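Side-chain contact in putative rRNA methyltransferase (Sorangium cellulosum, PDB 4RWZ), which probably methylates 16S rRNA within the 30S ribosomal subunit, whose presence activates it, and so confers aminoglycoside resistance: residues S109-S112 / A113-P117. Sequence-based numbering, arbitrary orientation.
Sequences SLLS and ALVLP
Ser-112 and Leu-116 meet near the C-terminal end of helix 108-115, and they illustrate how the backbone bonds of a helix also place its side chains. Four i to i+4 hydrogen bonds run in succession, from Ala-113 N to Ser-109 O (3.1 Å) through to Leu-116 N to Ser-112 O (2.8 Å). The latter, with an N-H...O angle of 154°, continues the series. Weak i to i+3 bonds accompany it, Leu-114 N to Leu-111 O and Val-115 N to Ser-112 O, so that two carbonyl oxygens each accept a pair of amides, a bifurcated pattern consistent with i to i+3 character near the C-terminal end of a helix.

Side-chain carbons also pack against these carbonyl oxygens. Leu-116 CG stands beside its own backbone N (chi1 -67°), which brings it within 3.1 Å of Ser-112 O. Val-115 sets CG2 against Leu-111 O (3.4 Å), and Leu-114 CG lies 3.4 Å from Leu-110 O.

Carbon-to-carbon contacts span three or four residues. Leu-116 CD1 reaches back alongside Ser-112 CB at 3.9 Å, while the hydroxyl of Ser-112 bonds instead to the carbonyl of Ala-108. Val-115 CG1 lies 4.3 Å from Leu-111 CD1, a loose methyl contact, and Leu-110 CD1 approaches Ala-113 CB at 4.3 Å, the i to i+3 case.

Leu-111, Leu-114 and Val-115 all touch Leu-139 of strand 133-139 in the Rossmann-like sheet, whereas Leu-110 and Ala-113 pack on Val-121 of helix 119-127. The chain turns away through a cis peptide before Pro-117. The chemistry implies a helix end where the carbonyls of Leu-114 and Val-115 are taken up by Tyr-171 OH and Trp-162 NE1 of helix 160-172, while its hydrocarbon faces are shared between sheet and neighbouring helix.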
loop_
_atom_site.group_PDB
_atom_site.type_symbol
_atom_site.label_atom_id
_atom_site.label_comp_id
_atom_site.label_asym_id
_atom_site.label_seq_id
_atom_site.Cartn_x
_atom_site.Cartn_y
_atom_site.Cartn_z
ATOM N N SER A 109 -3.735 -13.011 5.239
ATOM C CA SER A 109 -2.383 -13.420 4.834
ATOM C C SER A 109 -1.374 -12.283 4.966
ATOM O O SER A 109 -0.270 -12.481 5.455
ATOM C CB SER A 109 -2.400 -13.921 3.407
ATOM O OG SER A 109 -2.774 -15.282 3.441
ATOM N N LEU A 110 -1.787 -11.091 4.531
ATOM C CA LEU A 110 -0.933 -9.900 4.598
ATOM C C LEU A 110 -0.888 -9.352 5.975
ATOM O O LEU A 110 0.154 -8.845 6.400
ATOM C CB LEU A 110 -1.435 -8.823 3.645
ATOM C CG LEU A 110 -0.639 -7.497 3.567
ATOM C CD1 LEU A 110 0.881 -7.782 3.447
ATOM C CD2 LEU A 110 -1.140 -6.747 2.339
ATOM N N LEU A 111 -1.998 -9.429 6.691
ATOM C CA LEU A 111 -2.030 -9.095 8.104
ATOM C C LEU A 111 -0.994 -9.926 8.844
ATOM O O LEU A 111 -0.208 -9.403 9.649
ATOM C CB LEU A 111 -3.422 -9.393 8.686
ATOM C CG LEU A 111 -3.610 -9.284 10.205
ATOM C CD1 LEU A 111 -3.304 -7.869 10.684
ATOM C CD2 LEU A 111 -5.047 -9.693 10.607
ATOM N N SER A 112 -1.016 -11.230 8.593
ATOM C CA SER A 112 -0.020 -12.080 9.260
ATOM C C SER A 112 1.412 -11.686 8.941
ATOM O O SER A 112 2.290 -11.703 9.801
ATOM C CB SER A 112 -0.193 -13.548 8.864
ATOM O OG SER A 112 -1.494 -13.935 9.213
ATOM N N ALA A 113 1.654 -11.366 7.684
ATOM C CA ALA A 113 2.990 -10.985 7.256
ATOM C C ALA A 113 3.432 -9.732 8.027
ATOM O O ALA A 113 4.629 -9.541 8.247
ATOM C CB ALA A 113 3.029 -10.749 5.701
ATOM N N LEU A 114 2.496 -8.840 8.413
ATOM C CA LEU A 114 2.916 -7.600 9.113
ATOM C C LEU A 114 3.085 -7.800 10.614
ATOM O O LEU A 114 3.835 -7.037 11.308
ATOM C CB LEU A 114 1.869 -6.446 8.890
ATOM C CG LEU A 114 1.730 -6.032 7.412
ATOM C CD1 LEU A 114 0.418 -5.158 7.269
ATOM C CD2 LEU A 114 2.911 -5.202 6.983
ATOM N N VAL A 115 2.407 -8.818 11.158
ATOM C CA VAL A 115 2.481 -9.005 12.627
ATOM C C VAL A 115 3.338 -10.180 13.075
ATOM O O VAL A 115 3.687 -10.247 14.268
ATOM C CB VAL A 115 1.097 -9.073 13.314
ATOM C CG1 VAL A 115 0.282 -7.793 12.981
ATOM C CG2 VAL A 115 0.328 -10.308 12.898
ATOM N N LEU A 116 3.638 -11.132 12.179
ATOM C CA LEU A 116 4.498 -12.252 12.596
ATOM C C LEU A 116 5.945 -11.797 12.879
ATOM O O LEU A 116 6.504 -12.113 13.954
ATOM C CB LEU A 116 4.421 -13.446 11.620
ATOM C CG LEU A 116 3.009 -14.088 11.659
ATOM C CD1 LEU A 116 2.837 -15.228 10.651
ATOM C CD2 LEU A 116 2.643 -14.517 13.080
ATOM N N PRO A 117 6.592 -11.084 11.947
ATOM C CA PRO A 117 6.245 -10.745 10.569
ATOM C C PRO A 117 6.972 -11.668 9.627
ATOM O O PRO A 117 7.716 -12.564 10.055
ATOM C CB PRO A 117 6.786 -9.319 10.422
ATOM C CG PRO A 117 8.106 -9.404 11.201
ATOM C CD PRO A 117 7.809 -10.356 12.384
#